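PDB 2EP5: malonyl CoA reductase (malonate semialdehyde-forming) from Sulfolobus tokodaii, which probably reduces malonyl-CoA to 3-oxopropanoate (malonate semialdehyde) with NADPH, as a member of the aspartate-semialdehyde dehydrogenase family. Local coordinates for residues 149-153 / 208-212; 246-252 / 318-324. All coordinates share one frame; numbering follows the deposited sequence.

Contact 1. Residues 149-153 / 208-212; sequences PNCTA and IAKEL
The chain turns from P149 into the first turn of helix 151-160 against the flank of helix 204-215, the backbones coming nearest at A153 and I208, whose CA atoms are 4.9 Å apart. E211 makes the polar link. Its CG lies anti to the carbonyl carbon (chi1 -76°) and the chain runs extended from there, carrying OE1 to the backbone N of N150 at 2.6 Å. That N-H points almost straight at OE1, which accepts through its syn lone pair, while OE2 forms a salt bridge with R112, which is likely to keep this buried carboxylate charged. P149 CB packs against OE1 too. N150 is the N-cap: its OD1 takes the N-H of A153 at 2.9 Å, the donor tilted 15° from the carbonyl plane. Its ND2 and the OG1 of T152 both bond E204 OE2. The apolar packing is tight, the CD1 end of I208 meeting T152 CG2 at 3.4 Å. L212 instead sets its CD1 methyl against A153 O, 3.5 Å away. T152 also lies beside H244, the predicted proton acceptor. A capped helix that begins at C151, the predicted acyl-thioester cysteine, is consistent with the nucleophile site of the aspartate-semialdehyde dehydrogenase family.

Contact 2. Residues 246-252 / 318-324; sequences GVINIVT and NVLRLVV
The amide of N249 lies beside the stem of R321, whose CB and CG sit over one face of it, CG 3.6 Å from ND2, while V319 CG2 packs next to the same nitrogen. The guanidinium is turned 67° from the amide: R321 bends at chi2 and chi3 and leads its head away, to R312 O and to T234 of the second subunit. This is an antiparallel beta ladder inside the mixed sheet of the dimerisation domain, the strand directions 168° apart. V247, N249, V319, R321 and V323 line one surface of it, where I173 and T175 of the second subunit pack on N249 and V247. I248, I250, L320, L322 and V324 line the other, where I248 and V324 meet helix 151-160 and I250 meets helix 164-168. There I248 and L322 run side by side, their CD1 atoms 3.9 Å apart, and V324 CG1 crosses the same I248 methyl at 4.1 Å. Paired N-H and C=O groups join G246 to V324, I248 to L322 and I250 to L320. At the far end N318, its amide orientation uncertain, takes a positive phi (58°) easier for asparagine than for most residues, so an alanine here would probably hold the N318 carbonyl less firmly. The last rung is the T252 N-H to N318 O bond, 2.9 Å long, with the donor well above the carbonyl plane.

In the fold
Both segments of contact 1 precede those of contact 2 in the sequence; the centres are about 17 Å apart and the closest atoms about 7 Å. Helix 151-160 connects them: its first turn belongs to contact 1, and further along M156 and P159 pack on the strand pair of contact 2. Strand 171-178 is a second link, since T176 meets T152 and I208 while the strand also neighbours 244-251 in the mixed sheet. H244, the predicted proton acceptor, is the first residue of strand 244-251 and stands by T152. The predicted catalytic pair is thus set where helix and sheet meet, while the sheet's other surface builds the subunit interface.

Contact 1. Residues 149-153 / 208-212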
# COMPACT_ATOMS: atom_id res chain seq x y z
N PRO A 149 -20.23 20.08 -11.32
CA PRO A 149 -19.39 20.40 -10.16
C PRO A 149 -18.19 19.51 -9.87
O PRO A 149 -17.99 18.46 -10.47
CB PRO A 149 -20.39 20.39 -9.01
CG PRO A 149 -21.31 19.27 -9.41
CD PRO A 149 -21.52 19.52 -10.89
N ASN A 150 -17.39 19.98 -8.92
CA ASN A 150 -16.22 19.27 -8.42
C ASN A 150 -16.74 17.89 -7.98
O ASN A 150 -17.81 17.79 -7.37
CB ASN A 150 -15.63 20.07 -7.25
CG ASN A 150 -14.79 19.22 -6.32
OD1 ASN A 150 -15.30 18.65 -5.35
ND2 ASN A 150 -13.49 19.14 -6.59
N CYS A 151 -15.99 16.84 -8.30
CA CYS A 151 -16.39 15.48 -7.96
C CYS A 151 -16.83 15.30 -6.51
O CYS A 151 -17.87 14.69 -6.24
CB CYS A 151 -15.27 14.48 -8.31
SG CYS A 151 -13.61 14.94 -7.78
N THR A 152 -16.06 15.84 -5.58
CA THR A 152 -16.40 15.73 -4.17
C THR A 152 -17.71 16.46 -3.87
O THR A 152 -18.55 15.96 -3.13
CB THR A 152 -15.29 16.32 -3.29
OG1 THR A 152 -14.02 15.78 -3.69
CG2 THR A 152 -15.53 15.98 -1.82
N ALA A 153 -17.86 17.64 -4.45
CA ALA A 153 -19.06 18.44 -4.26
C ALA A 153 -20.25 17.65 -4.76
O ALA A 153 -21.29 17.56 -4.09
CB ALA A 153 -18.95 19.75 -5.03
N ILE A 208 -15.76 23.06 -2.66
CA ILE A 208 -16.82 22.24 -2.11
C ILE A 208 -17.90 23.10 -1.48
O ILE A 208 -19.07 23.00 -1.84
CB ILE A 208 -16.28 21.25 -1.04
CG1 ILE A 208 -15.44 20.17 -1.73
CG2 ILE A 208 -17.43 20.63 -0.24
CD1 ILE A 208 -14.86 19.13 -0.78
N ALA A 209 -17.50 23.95 -0.54
CA ALA A 209 -18.44 24.82 0.16
C ALA A 209 -19.23 25.73 -0.79
O ALA A 209 -20.46 25.78 -0.71
CB ALA A 209 -17.69 25.67 1.20
N LYS A 210 -18.55 26.43 -1.67
CA LYS A 210 -19.24 27.33 -2.60
C LYS A 210 -20.15 26.60 -3.58
O LYS A 210 -21.33 26.94 -3.72
CB LYS A 210 -18.22 28.17 -3.37
CG LYS A 210 -17.40 29.10 -2.49
CD LYS A 210 -16.56 30.06 -3.34
CE LYS A 210 -15.63 30.90 -2.46
NZ LYS A 210 -16.37 31.54 -1.33
N GLU A 211 -19.61 25.59 -4.26
CA GLU A 211 -20.39 24.84 -5.24
C GLU A 211 -21.61 24.18 -4.62
O GLU A 211 -22.67 24.09 -5.24
CB GLU A 211 -19.52 23.79 -5.92
CG GLU A 211 -18.59 24.38 -6.96
CD GLU A 211 -17.68 23.34 -7.60
OE1 GLU A 211 -18.15 22.22 -7.87
OE2 GLU A 211 -16.50 23.65 -7.83
N LEU A 212 -21.48 23.72 -3.38
CA LEU A 212 -22.60 23.09 -2.69
C LEU A 212 -23.73 24.12 -2.54
O LEU A 212 -24.92 23.77 -2.55
CB LEU A 212 -22.12 22.59 -1.32
CG LEU A 212 -22.46 21.15 -0.88
CD1 LEU A 212 -22.23 20.17 -2.00
CD2 LEU A 212 -21.62 20.80 0.34

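Contact 2. Residues 246-252 / 318-324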
# COMPACT_ATOMS: atom_id res chain seq x y z
N GLY A 246 -16.91 11.01 2.59
CA GLY A 246 -17.17 12.26 3.27
C GLY A 246 -17.92 12.06 4.57
O GLY A 246 -18.95 11.36 4.60
N VAL A 247 -17.40 12.64 5.64
CA VAL A 247 -18.06 12.56 6.94
C VAL A 247 -18.77 13.90 7.09
O VAL A 247 -18.13 14.95 7.20
CB VAL A 247 -17.06 12.40 8.10
CG1 VAL A 247 -17.81 12.35 9.43
CG2 VAL A 247 -16.25 11.15 7.90
N ILE A 248 -20.10 13.85 7.06
CA ILE A 248 -20.91 15.04 7.16
C ILE A 248 -21.56 15.18 8.54
O ILE A 248 -22.20 14.25 9.04
CB ILE A 248 -22.00 15.03 6.05
CG1 ILE A 248 -21.31 14.94 4.68
CG2 ILE A 248 -22.88 16.30 6.14
CD1 ILE A 248 -22.27 14.82 3.50
N ASN A 249 -21.36 16.34 9.15
CA ASN A 249 -21.94 16.63 10.45
C ASN A 249 -22.80 17.88 10.37
O ASN A 249 -22.28 18.99 10.26
CB ASN A 249 -20.87 16.84 11.52
CG ASN A 249 -20.16 15.55 11.90
OD1 ASN A 249 -19.23 15.12 11.23
ND2 ASN A 249 -20.61 14.93 12.99
N ILE A 250 -24.12 17.70 10.41
CA ILE A 250 -25.01 18.84 10.37
C ILE A 250 -25.29 19.25 11.81
O ILE A 250 -26.16 18.68 12.48
CB ILE A 250 -26.32 18.47 9.63
CG1 ILE A 250 -25.99 18.06 8.19
CG2 ILE A 250 -27.27 19.65 9.64
CD1 ILE A 250 -27.20 17.73 7.33
N VAL A 251 -24.53 20.24 12.29
CA VAL A 251 -24.65 20.75 13.66
C VAL A 251 -25.86 21.66 13.78
O VAL A 251 -25.83 22.80 13.32
CB VAL A 251 -23.39 21.54 14.09
CG1 VAL A 251 -23.45 21.86 15.58
CG2 VAL A 251 -22.13 20.72 13.76
N THR A 252 -26.92 21.16 14.41
CA THR A 252 -28.15 21.93 14.56
C THR A 252 -29.02 21.39 15.68
O THR A 252 -28.91 20.23 16.06
CB THR A 252 -28.96 21.88 13.25
OG1 THR A 252 -30.22 22.53 13.44
CG2 THR A 252 -29.18 20.43 12.81
N ASN A 318 -27.45 17.92 19.26
CA ASN A 318 -27.20 19.04 18.36
C ASN A 318 -26.45 18.65 17.07
O ASN A 318 -25.74 19.48 16.49
CB ASN A 318 -26.44 20.13 19.13
CG ASN A 318 -26.40 21.47 18.40
OD1 ASN A 318 -27.36 21.86 17.73
ND2 ASN A 318 -25.30 22.20 18.55
N VAL A 319 -26.61 17.41 16.61
CA VAL A 319 -25.93 17.01 15.38
C VAL A 319 -26.41 15.73 14.70
O VAL A 319 -26.66 14.70 15.35
CB VAL A 319 -24.40 16.88 15.61
CG1 VAL A 319 -24.11 15.78 16.62
CG2 VAL A 319 -23.69 16.59 14.29
N LEU A 320 -26.53 15.81 13.38
CA LEU A 320 -26.94 14.68 12.57
C LEU A 320 -25.70 14.31 11.79
O LEU A 320 -25.18 15.12 11.01
CB LEU A 320 -28.04 15.10 11.58
CG LEU A 320 -28.83 14.04 10.81
CD1 LEU A 320 -28.91 14.46 9.35
CD2 LEU A 320 -28.20 12.66 10.94
N ARG A 321 -25.20 13.10 12.02
CA ARG A 321 -24.00 12.66 11.31
C ARG A 321 -24.29 11.56 10.30
O ARG A 321 -25.22 10.78 10.46
CB ARG A 321 -22.93 12.16 12.27
CG ARG A 321 -21.63 11.84 11.53
CD ARG A 321 -20.86 10.71 12.16
NE ARG A 321 -21.69 9.52 12.38
CZ ARG A 321 -21.34 8.53 13.20
NH1 ARG A 321 -20.19 8.59 13.85
NH2 ARG A 321 -22.16 7.51 13.40
N LEU A 322 -23.46 11.50 9.26
CA LEU A 322 -23.60 10.49 8.24
C LEU A 322 -22.33 10.40 7.40
O LEU A 322 -21.59 11.38 7.28
CB LEU A 322 -24.82 10.77 7.36
CG LEU A 322 -24.90 12.03 6.48
CD1 LEU A 322 -24.05 11.85 5.23
CD2 LEU A 322 -26.34 12.25 6.07
N VAL A 323 -22.08 9.21 6.86
CA VAL A 323 -20.92 8.94 6.01
C VAL A 323 -21.41 8.58 4.61
O VAL A 323 -22.26 7.70 4.45
CB VAL A 323 -20.06 7.77 6.57
CG1 VAL A 323 -18.90 7.48 5.62
CG2 VAL A 323 -19.52 8.12 7.97
N VAL A 324 -20.88 9.26 3.61
CA VAL A 324 -21.27 9.01 2.23
C VAL A 324 -20.05 8.66 1.39
O VAL A 324 -18.94 9.14 1.65
CB VAL A 324 -21.96 10.25 1.63
CG1 VAL A 324 -21.00 11.43 1.63
CG2 VAL A 324 -22.46 9.94 0.23